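Local coordinates for protein PfkB family carbohydrate kinase (Listeria grayi DSM 20601, PDB 4GM6) that probably acts as a kinase that transfers a phosphoryl group to a sugar or related carbohydrate, at residues V64-I75 with E90-D98; G266-S277 with P309-T317. All blocks are in the same frame, centred on the assembly; numbering follows the deposited sequence.

How the contacts relate
Contacts 1 and 2 lie at the two ends of the same nine-stranded mixed sheet. Contact 1 includes the outermost strand 97-104. Contact 2 includes strand 273-282, the outermost on the other side. Their centres are about 25 Å apart. They still touch, because Leu69 CD2 of contact 1 packs on Phe315 CZ of contact 2 at 4.0 Å. Helix 291-304 meets both: Asn65 and Leu69 pack on it from contact 1, Ala316 and Thr317 from contact 2. The Gly-Gly-Gly-Asp sequence at its start, ending at Asp293, corresponds to the Gly-Ala-Gly-Asp motif that in PfkB kinases usually lies at the phosphoryl-transfer site. Backbone O of Asp293 accepts a weak hydrogen bond from Asn65 ND2.

Contact 1 of 2, residues V64-I75 with E90-D98; sequences VNLSKLGHPTRI and EHLWRHQVD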
loop_
_atom_site.group_PDB
_atom_site.type_symbol
_atom_site.label_atom_id
_atom_site.label_comp_id
_atom_site.label_asym_id
_atom_site.label_seq_id
_atom_site.Cartn_x
_atom_site.Cartn_y
_atom_site.Cartn_z
ATOM N N VAL C 64 6.152 0.645 -28.513
ATOM C CA VAL C 64 5.096 -0.067 -27.799
ATOM C C VAL C 64 3.709 0.372 -28.289
ATOM O O VAL C 64 2.844 -0.458 -28.543
ATOM C CB VAL C 64 5.216 0.125 -26.263
ATOM C CG1 VAL C 64 3.937 -0.295 -25.534
ATOM C CG2 VAL C 64 6.417 -0.642 -25.730
ATOM N N ASN C 65 3.493 1.678 -28.414
ATOM C CA ASN C 65 2.183 2.170 -28.814
ATOM C C ASN C 65 1.817 1.730 -30.233
ATOM O O ASN C 65 0.657 1.401 -30.496
ATOM C CB ASN C 65 2.087 3.694 -28.660
ATOM C CG ASN C 65 2.313 4.153 -27.235
ATOM O OD1 ASN C 65 2.094 3.401 -26.285
ATOM N ND2 ASN C 65 2.738 5.403 -27.077
ATOM N N LEU C 66 2.796 1.709 -31.142
ATOM C CA LEU C 66 2.542 1.223 -32.505
ATOM C C LEU C 66 2.111 -0.232 -32.451
ATOM O O LEU C 66 1.164 -0.640 -33.126
ATOM C CB LEU C 66 3.775 1.375 -33.426
ATOM C CG LEU C 66 3.924 2.777 -34.023
ATOM C CD1 LEU C 66 5.240 2.961 -34.765
ATOM C CD2 LEU C 66 2.747 3.107 -34.928
ATOM N N SER C 67 2.820 -1.010 -31.641
ATOM C CA SER C 67 2.533 -2.427 -31.511
ATOM C C SER C 67 1.131 -2.651 -30.939
ATOM O O SER C 67 0.465 -3.637 -31.260
ATOM C CB SER C 67 3.573 -3.081 -30.605
ATOM O OG SER C 67 3.263 -4.443 -30.382
ATOM N N LYS C 68 0.690 -1.734 -30.083
ATOM C CA LYS C 68 -0.654 -1.807 -29.533
ATOM C C LYS C 68 -1.661 -1.717 -30.669
ATOM O O LYS C 68 -2.767 -2.253 -30.583
ATOM C CB LYS C 68 -0.900 -0.667 -28.545
ATOM C CG LYS C 68 -0.343 -0.907 -27.152
ATOM C CD LYS C 68 -1.097 -2.014 -26.424
ATOM C CE LYS C 68 -0.493 -2.264 -25.041
ATOM N NZ LYS C 68 0.616 -3.268 -25.040
ATOM N N LEU C 69 -1.270 -1.024 -31.731
ATOM C CA LEU C 69 -2.163 -0.776 -32.858
ATOM C C LEU C 69 -1.960 -1.761 -34.010
ATOM O O LEU C 69 -2.460 -1.544 -35.113
ATOM C CB LEU C 69 -1.987 0.656 -33.361
ATOM C CG LEU C 69 -2.358 1.729 -32.338
ATOM C CD1 LEU C 69 -1.890 3.098 -32.796
ATOM C CD2 LEU C 69 -3.854 1.727 -32.111
ATOM N N GLY C 70 -1.226 -2.838 -33.757
ATOM C CA GLY C 70 -1.083 -3.897 -34.754
ATOM C C GLY C 70 0.190 -3.878 -35.581
ATOM O O GLY C 70 0.409 -4.767 -36.391
ATOM N N HIS C 71 1.042 -2.879 -35.390
ATOM C CA HIS C 71 2.268 -2.811 -36.181
ATOM C C HIS C 71 3.430 -3.551 -35.512
ATOM O O HIS C 71 3.846 -3.191 -34.410
ATOM C CB HIS C 71 2.657 -1.359 -36.446
ATOM C CG HIS C 71 1.589 -0.563 -37.129
ATOM N ND1 HIS C 71 1.431 -0.549 -38.497
ATOM C CD2 HIS C 71 0.631 0.254 -36.632
ATOM C CE1 HIS C 71 0.417 0.238 -38.814
ATOM N NE2 HIS C 71 -0.085 0.737 -37.699
ATOM N N PRO C 72 3.950 -4.599 -36.175
ATOM C CA PRO C 72 5.157 -5.241 -35.668
ATOM C C PRO C 72 6.268 -4.205 -35.616
ATOM O O PRO C 72 6.529 -3.512 -36.607
ATOM C CB PRO C 72 5.472 -6.295 -36.740
ATOM C CG PRO C 72 4.164 -6.550 -37.420
ATOM C CD PRO C 72 3.482 -5.214 -37.431
ATOM N N THR C 73 6.909 -4.084 -34.465
ATOM C CA THR C 73 7.961 -3.098 -34.281
ATOM C C THR C 73 9.229 -3.742 -33.733
ATOM O O THR C 73 9.192 -4.851 -33.179
ATOM C CB THR C 73 7.515 -1.973 -33.321
ATOM O OG1 THR C 73 7.078 -2.544 -32.080
ATOM C CG2 THR C 73 6.382 -1.155 -33.932
ATOM N N ARG C 74 10.342 -3.033 -33.889
ATOM C CA ARG C 74 11.639 -3.473 -33.407
ATOM C C ARG C 74 12.428 -2.234 -33.015
ATOM O O ARG C 74 12.175 -1.130 -33.520
ATOM C CB ARG C 74 12.387 -4.211 -34.510
ATOM C CG ARG C 74 12.874 -3.285 -35.613
ATOM C CD ARG C 74 13.477 -4.066 -36.761
ATOM N NE ARG C 74 12.607 -5.155 -37.208
ATOM C CZ ARG C 74 12.666 -5.714 -38.415
ATOM N NH1 ARG C 74 13.543 -5.284 -39.314
ATOM N NH2 ARG C 74 11.836 -6.698 -38.730
ATOM N N ILE C 75 13.396 -2.407 -32.127
ATOM C CA ILE C 75 14.136 -1.260 -31.630
ATOM C C ILE C 75 15.612 -1.559 -31.470
ATOM O O ILE C 75 16.002 -2.540 -30.820
ATOM C CB ILE C 75 13.581 -0.761 -30.279
ATOM C CG1 ILE C 75 14.208 0.588 -29.902
ATOM C CG2 ILE C 75 13.843 -1.776 -29.173
ATOM C CD1 ILE C 75 13.678 1.177 -28.606
ATOM N N GLU C 90 12.214 -7.142 -20.614
ATOM C CA GLU C 90 10.938 -7.793 -20.310
ATOM C C GLU C 90 9.736 -6.865 -20.599
ATOM O O GLU C 90 8.676 -7.311 -21.036
ATOM C CB GLU C 90 10.925 -8.328 -18.870
ATOM C CG GLU C 90 12.089 -9.275 -18.567
ATOM C CD GLU C 90 12.282 -9.616 -17.080
ATOM O OE1 GLU C 90 12.409 -8.692 -16.232
ATOM O OE2 GLU C 90 12.350 -10.828 -16.757
ATOM N N HIS C 91 9.915 -5.574 -20.374
ATOM C CA HIS C 91 8.911 -4.589 -20.765
ATOM C C HIS C 91 8.648 -4.624 -22.292
ATOM O O HIS C 91 7.502 -4.570 -22.730
ATOM C CB HIS C 91 9.360 -3.217 -20.291
ATOM C CG HIS C 91 8.672 -2.069 -20.953
ATOM N ND1 HIS C 91 7.478 -1.556 -20.496
ATOM C CD2 HIS C 91 9.033 -1.299 -22.009
ATOM C CE1 HIS C 91 7.124 -0.526 -21.247
ATOM N NE2 HIS C 91 8.052 -0.347 -22.172
ATOM N N LEU C 92 9.702 -4.743 -23.098
ATOM C CA LEU C 92 9.542 -4.891 -24.548
ATOM C C LEU C 92 8.771 -6.161 -24.909
ATOM O O LEU C 92 7.869 -6.125 -25.747
ATOM C CB LEU C 92 10.901 -4.875 -25.256
ATOM C CG LEU C 92 11.625 -3.532 -25.153
ATOM C CD1 LEU C 92 13.034 -3.606 -25.706
ATOM C CD2 LEU C 92 10.832 -2.438 -25.849
ATOM N N TRP C 93 9.126 -7.277 -24.278
ATOM C CA TRP C 93 8.455 -8.556 -24.519
ATOM C C TRP C 93 6.970 -8.471 -24.213
ATOM O O TRP C 93 6.127 -8.883 -25.014
ATOM C CB TRP C 93 9.028 -9.662 -23.629
ATOM C CG TRP C 93 10.402 -10.151 -23.978
ATOM C CD1 TRP C 93 11.084 -9.941 -25.137
ATOM C CD2 TRP C 93 11.249 -10.969 -23.151
ATOM N NE1 TRP C 93 12.314 -10.566 -25.082
ATOM C CE2 TRP C 93 12.438 -11.203 -23.873
ATOM C CE3 TRP C 93 11.116 -11.517 -21.865
ATOM C CZ2 TRP C 93 13.496 -11.970 -23.352
ATOM C CZ3 TRP C 93 12.167 -12.280 -21.348
ATOM C CH2 TRP C 93 13.342 -12.498 -22.093
ATOM N N ARG C 94 6.666 -7.987 -23.014
ATOM C CA ARG C 94 5.297 -7.856 -22.540
ATOM C C ARG C 94 4.443 -7.110 -23.564
ATOM O O ARG C 94 3.268 -7.409 -23.722
ATOM C CB ARG C 94 5.273 -7.137 -21.178
ATOM C CG ARG C 94 3.878 -6.807 -20.656
ATOM C CD ARG C 94 3.919 -5.926 -19.403
ATOM N NE ARG C 94 4.094 -6.710 -18.179
ATOM C CZ ARG C 94 3.306 -6.640 -17.110
ATOM N NH1 ARG C 94 2.268 -5.800 -17.080
ATOM N NH2 ARG C 94 3.573 -7.409 -16.058
ATOM N N HIS C 95 5.042 -6.151 -24.266
ATOM C CA HIS C 95 4.295 -5.314 -25.210
ATOM C C HIS C 95 4.593 -5.675 -26.657
ATOM O O HIS C 95 4.252 -4.930 -27.582
ATOM C CB HIS C 95 4.575 -3.835 -24.956
ATOM C CG HIS C 95 4.086 -3.359 -23.628
ATOM N ND1 HIS C 95 2.745 -3.276 -23.319
ATOM C CD2 HIS C 95 4.755 -2.964 -22.518
ATOM C CE1 HIS C 95 2.606 -2.839 -22.080
ATOM N NE2 HIS C 95 3.809 -2.638 -21.572
ATOM N N GLN C 96 5.248 -6.820 -26.827
ATOM C CA GLN C 96 5.515 -7.430 -28.132
ATOM C C GLN C 96 6.324 -6.575 -29.102
ATOM O O GLN C 96 6.115 -6.624 -30.309
ATOM C CB GLN C 96 4.207 -7.907 -28.762
ATOM C CG GLN C 96 3.559 -9.017 -27.954
ATOM C CD GLN C 96 2.417 -9.682 -28.686
ATOM O OE1 GLN C 96 1.359 -9.086 -28.878
ATOM N NE2 GLN C 96 2.624 -10.933 -29.095
ATOM N N VAL C 97 7.257 -5.791 -28.576
ATOM C CA VAL C 97 8.228 -5.129 -29.436
ATOM C C VAL C 97 9.378 -6.104 -29.619
ATOM O O VAL C 97 9.815 -6.730 -28.655
ATOM C CB VAL C 97 8.741 -3.827 -28.802
ATOM C CG1 VAL C 97 9.777 -3.169 -29.694
ATOM C CG2 VAL C 97 7.581 -2.874 -28.550
ATOM N N ASP C 98 9.841 -6.250 -30.860
ATOM C CA ASP C 98 10.948 -7.145 -31.204
ATOM C C ASP C 98 12.209 -6.745 -30.443
ATOM O O ASP C 98 12.590 -5.569 -30.440
ATOM C CB ASP C 98 11.216 -7.061 -32.715
ATOM C CG ASP C 98 12.196 -8.125 -33.214
ATOM O OD1 ASP C 98 12.565 -9.043 -32.449
ATOM O OD2 ASP C 98 12.592 -8.044 -34.398
HETATM O O HOH W 1 15.068 -4.752 -31.333
#
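Thr73 and Asp98 join the two parallel strands of a beta-alpha-beta unit made of strand 73-79, helix 83-94 and strand 97-104. Asp98 N donates to Thr73 O at 2.8 Å, with an N-H...O angle of 160°. Next along the pair, Arg74 CB and Asp98 CB lie side by side, 3.6 Å apart. Their charged groups are near but not bonded. The guanidinium and carboxylate planes are 76° apart, and no N-H of Arg74 points at Asp98 OD2. Arg74 NH1 instead reaches Leu147 O and Lys149 O, while Asp98 OD1 takes Ala100 N.

Helix 83-94 is the crossover between the two strands and lies next to helix 58-68 in the Rossmann-like core of the PfkB fold. A Schellman motif with Gln96 as its C-prime residue ends it, and His95 turns toward helix 58-68. Val64 CG1 sits over one face of the His95 ring, 4.0 Å from its centroid, as a CH-pi contact. CG1 is anti to the backbone N (chi1 165°), which leaves CG2 to meet Val97 CG2 at 3.8 Å. Lys68 bends at chi2 and chi4, bringing NZ to the edge of the ring. There NZ donates to His95 ND1 at 2.7 Å, close to the ring plane, so the ring proton is probably on NE2. The neighbouring Ser67 grips the backbone of the same residue: its OG donates to His95 O at 3.0 Å. Between strand 73-79 and helix 83-94, the side chains of Ile75 and Leu92 cross at about a right angle, with Ile75 CG2 4.0 Å from Leu92 CD1.

Contact 2 of 2, residues G266-S277 with P309-T317; sequences GHLWTQGECWES and PDETVKFAT
Pro309 opens helix 309-323 against Trp275, with its CB over one face of the indole. CB is 3.6 Å from the centroid of the five-membered ring and 11° off the ring normal, a CH-pi contact. Asp310 follows beside the same indole, its CB 4.2 Å from Trp275 CE3. Thr312 turns CG2 to Leu268 CD2, 3.8 Å away. Val313 lies at the middle of the contact, facing the hairpin of strands 261-270 and 273-282. Its CG2, anti to the backbone N, packs on Leu268 CB and comes within 3.5 Å of Trp275 O. Its CG1 lies nearer Glu276. Thr317 completes the row. Its OG1 donates to Val313 O at 2.7 Å, almost straight on to the carbonyl, so that oxygen takes both Thr317 N and Thr317 OG1. The same hydroxyl comes 3.1 Å from Gly266 CA, an approach made possible by the missing side chain. Across from it, Ser277 OG accepts Gly266 N at 3.0 Å within the hairpin. Helix and hairpin are therefore joined mainly by apolar packing and one CH-pi contact, while Gly266 N to Ser277 OG and Thr317 OG1 to Val313 O are bonds within hairpin and helix.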
loop_
_atom_site.group_PDB
_atom_site.type_symbol
_atom_site.label_atom_id
_atom_site.label_comp_id
_atom_site.label_asym_id
_atom_site.label_seq_id
_atom_site.Cartn_x
_atom_site.Cartn_y
_atom_site.Cartn_z
ATOM N N GLY C 266 -4.706 18.489 -31.485
ATOM C CA GLY C 266 -3.687 17.990 -32.407
ATOM C C GLY C 266 -3.654 18.844 -33.661
ATOM O O GLY C 266 -4.693 19.347 -34.096
ATOM N N HIS C 267 -2.452 19.023 -34.214
ATOM C CA HIS C 267 -2.246 19.661 -35.506
ATOM C C HIS C 267 -1.521 18.672 -36.424
ATOM O O HIS C 267 -0.624 17.922 -36.002
ATOM C CB HIS C 267 -1.386 20.925 -35.389
ATOM C CG HIS C 267 -2.048 22.073 -34.670
ATOM N ND1 HIS C 267 -1.337 23.122 -34.122
ATOM C CD2 HIS C 267 -3.354 22.326 -34.383
ATOM C CE1 HIS C 267 -2.177 23.970 -33.528
ATOM N NE2 HIS C 267 -3.409 23.510 -33.669
ATOM N N LEU C 268 -1.924 18.666 -37.681
ATOM C CA LEU C 268 -1.226 17.905 -38.701
ATOM C C LEU C 268 -1.232 18.703 -40.010
ATOM O O LEU C 268 -2.294 18.999 -40.560
ATOM C CB LEU C 268 -1.872 16.525 -38.871
ATOM C CG LEU C 268 -1.245 15.565 -39.890
ATOM C CD1 LEU C 268 0.260 15.442 -39.674
ATOM C CD2 LEU C 268 -1.911 14.203 -39.792
ATOM N N TRP C 269 -0.032 19.058 -40.485
ATOM C CA TRP C 269 0.135 19.922 -41.656
ATOM C C TRP C 269 0.702 19.107 -42.805
ATOM O O TRP C 269 1.730 18.430 -42.670
ATOM C CB TRP C 269 1.073 21.092 -41.315
ATOM C CG TRP C 269 1.214 22.129 -42.399
ATOM C CD1 TRP C 269 0.626 23.367 -42.433
ATOM C CD2 TRP C 269 1.994 22.024 -43.604
ATOM N NE1 TRP C 269 0.983 24.034 -43.584
ATOM C CE2 TRP C 269 1.823 23.235 -44.319
ATOM C CE3 TRP C 269 2.812 21.025 -44.149
ATOM C CZ2 TRP C 269 2.448 23.474 -45.553
ATOM C CZ3 TRP C 269 3.438 21.270 -45.378
ATOM C CH2 TRP C 269 3.247 22.482 -46.062
ATOM N N THR C 270 0.043 19.180 -43.964
ATOM C CA THR C 270 0.514 18.455 -45.120
ATOM C C THR C 270 -0.026 19.056 -46.416
ATOM O O THR C 270 -1.223 19.357 -46.522
ATOM C CB THR C 270 0.197 16.950 -45.041
ATOM O OG1 THR C 270 1.023 16.228 -45.988
ATOM C CG2 THR C 270 -1.272 16.685 -45.311
ATOM N N GLN C 271 0.886 19.232 -47.379
ATOM C CA GLN C 271 0.602 19.838 -48.681
ATOM C C GLN C 271 -0.226 21.117 -48.560
ATOM O O GLN C 271 -1.342 21.198 -49.096
ATOM C CB GLN C 271 -0.020 18.832 -49.668
ATOM C CG GLN C 271 -0.880 17.745 -49.031
ATOM C CD GLN C 271 -1.066 16.563 -49.981
ATOM O OE1 GLN C 271 -0.099 15.977 -50.455
ATOM N NE2 GLN C 271 -2.311 16.212 -50.273
ATOM N N GLY C 272 0.267 22.091 -47.797
ATOM C CA GLY C 272 -0.310 23.445 -47.785
ATOM C C GLY C 272 -1.415 23.667 -46.791
ATOM O O GLY C 272 -1.899 24.790 -46.638
ATOM N N GLU C 273 -1.828 22.600 -46.097
ATOM C CA GLU C 273 -2.949 22.706 -45.158
ATOM C C GLU C 273 -2.623 22.207 -43.757
ATOM O O GLU C 273 -2.012 21.147 -43.584
ATOM C CB GLU C 273 -4.171 21.948 -45.680
ATOM C CG GLU C 273 -4.710 22.468 -47.003
ATOM C CD GLU C 273 -6.086 21.911 -47.314
ATOM O OE1 GLU C 273 -6.998 22.054 -46.462
ATOM O OE2 GLU C 273 -6.258 21.332 -48.407
ATOM N N CYS C 274 -3.049 22.983 -42.760
ATOM C CA CYS C 274 -3.027 22.553 -41.382
ATOM C C CYS C 274 -4.423 22.001 -41.092
ATOM O O CYS C 274 -5.428 22.613 -41.465
ATOM C CB CYS C 274 -2.691 23.733 -40.453
ATOM S SG CYS C 274 -2.357 23.293 -38.717
ATOM N N TRP C 275 -4.467 20.824 -40.469
ATOM C CA TRP C 275 -5.704 20.160 -40.044
ATOM C C TRP C 275 -5.734 20.012 -38.522
ATOM O O TRP C 275 -4.801 19.455 -37.936
ATOM C CB TRP C 275 -5.788 18.760 -40.654
ATOM C CG TRP C 275 -5.766 18.746 -42.138
ATOM C CD1 TRP C 275 -4.662 18.719 -42.942
ATOM C CD2 TRP C 275 -6.899 18.751 -43.007
ATOM N NE1 TRP C 275 -5.039 18.711 -44.260
ATOM C CE2 TRP C 275 -6.409 18.732 -44.330
ATOM C CE3 TRP C 275 -8.283 18.777 -42.798
ATOM C CZ2 TRP C 275 -7.254 18.736 -45.441
ATOM C CZ3 TRP C 275 -9.124 18.785 -43.903
ATOM C CH2 TRP C 275 -8.604 18.761 -45.209
ATOM N N GLU C 276 -6.806 20.480 -37.884
ATOM C CA GLU C 276 -6.902 20.432 -36.424
ATOM C C GLU C 276 -7.941 19.427 -35.936
ATOM O O GLU C 276 -8.919 19.154 -36.620
ATOM C CB GLU C 276 -7.259 21.811 -35.869
ATOM C CG GLU C 276 -6.272 22.907 -36.229
ATOM C CD GLU C 276 -6.887 24.295 -36.150
ATOM O OE1 GLU C 276 -7.791 24.510 -35.312
ATOM O OE2 GLU C 276 -6.462 25.174 -36.930
ATOM N N SER C 277 -7.723 18.894 -34.739
ATOM C CA SER C 277 -8.723 18.075 -34.059
ATOM C C SER C 277 -9.649 18.986 -33.261
ATOM O O SER C 277 -9.468 20.199 -33.270
ATOM C CB SER C 277 -8.025 17.118 -33.103
ATOM O OG SER C 277 -7.538 17.812 -31.961
ATOM N N PRO C 309 -6.012 12.984 -43.809
ATOM C CA PRO C 309 -5.444 13.859 -42.784
ATOM C C PRO C 309 -6.396 14.094 -41.602
ATOM O O PRO C 309 -5.976 14.001 -40.447
ATOM C CB PRO C 309 -5.192 15.168 -43.535
ATOM C CG PRO C 309 -5.063 14.771 -44.978
ATOM C CD PRO C 309 -5.972 13.587 -45.156
ATOM N N ASP C 310 -7.662 14.407 -41.881
ATOM C CA ASP C 310 -8.605 14.697 -40.800
ATOM C C ASP C 310 -8.857 13.486 -39.907
ATOM O O ASP C 310 -9.093 13.632 -38.701
ATOM C CB ASP C 310 -9.924 15.250 -41.342
ATOM C CG ASP C 310 -10.454 14.451 -42.510
ATOM O OD1 ASP C 310 -10.301 13.211 -42.516
ATOM O OD2 ASP C 310 -11.032 15.071 -43.423
ATOM N N GLU C 311 -8.819 12.293 -40.492
ATOM C CA GLU C 311 -8.980 11.071 -39.706
ATOM C C GLU C 311 -7.809 10.912 -38.762
ATOM O O GLU C 311 -7.978 10.737 -37.563
ATOM C CB GLU C 311 -9.054 9.842 -40.612
ATOM C CG GLU C 311 -10.370 9.661 -41.353
ATOM C CD GLU C 311 -10.292 8.540 -42.375
ATOM O OE1 GLU C 311 -10.927 7.488 -42.145
ATOM O OE2 GLU C 311 -9.578 8.701 -43.396
ATOM N N THR C 312 -6.607 10.975 -39.316
ATOM C CA THR C 312 -5.404 10.727 -38.533
ATOM C C THR C 312 -5.289 11.681 -37.347
ATOM O O THR C 312 -5.119 11.249 -36.195
ATOM C CB THR C 312 -4.156 10.831 -39.417
ATOM O OG1 THR C 312 -4.198 9.796 -40.403
ATOM C CG2 THR C 312 -2.895 10.686 -38.583
ATOM N N VAL C 313 -5.389 12.979 -37.626
ATOM C CA VAL C 313 -5.308 13.992 -36.574
ATOM C C VAL C 313 -6.381 13.797 -35.489
ATOM O O VAL C 313 -6.138 14.065 -34.313
ATOM C CB VAL C 313 -5.370 15.423 -37.139
ATOM C CG1 VAL C 313 -6.798 15.793 -37.532
ATOM C CG2 VAL C 313 -4.803 16.418 -36.134
ATOM N N LYS C 314 -7.560 13.316 -35.871
ATOM C CA LYS C 314 -8.617 13.141 -34.889
ATOM C C LYS C 314 -8.338 11.935 -34.014
ATOM O O LYS C 314 -8.482 11.988 -32.787
ATOM C CB LYS C 314 -9.985 13.001 -35.559
ATOM C CG LYS C 314 -11.122 13.003 -34.546
ATOM C CD LYS C 314 -12.464 13.286 -35.214
ATOM C CE LYS C 314 -12.963 12.091 -36.009
ATOM N NZ LYS C 314 -14.364 12.300 -36.478
ATOM N N PHE C 315 -7.927 10.850 -34.656
ATOM C CA PHE C 315 -7.608 9.622 -33.953
ATOM C C PHE C 315 -6.441 9.832 -32.995
ATOM O O PHE C 315 -6.492 9.416 -31.823
ATOM C CB PHE C 315 -7.263 8.536 -34.975
ATOM C CG PHE C 315 -6.877 7.217 -34.356
ATOM C CD1 PHE C 315 -5.547 6.881 -34.186
ATOM C CD2 PHE C 315 -7.847 6.310 -33.963
ATOM C CE1 PHE C 315 -5.185 5.669 -33.624
ATOM C CE2 PHE C 315 -7.495 5.092 -33.412
ATOM C CZ PHE C 315 -6.160 4.775 -33.241
ATOM N N ALA C 316 -5.386 10.477 -33.491
ATOM C CA ALA C 316 -4.156 10.640 -32.721
ATOM C C ALA C 316 -4.346 11.557 -31.520
ATOM O O ALA C 316 -3.802 11.298 -30.455
ATOM C CB ALA C 316 -3.024 11.147 -33.593
ATOM N N THR C 317 -5.103 12.638 -31.688
ATOM C CA THR C 317 -5.368 13.507 -30.551
ATOM C C THR C 317 -6.174 12.765 -29.477
ATOM O O THR C 317 -5.952 12.963 -28.284
ATOM C CB THR C 317 -6.086 14.801 -30.969
ATOM O OG1 THR C 317 -5.363 15.411 -32.048
ATOM C CG2 THR C 317 -6.156 15.765 -29.792
#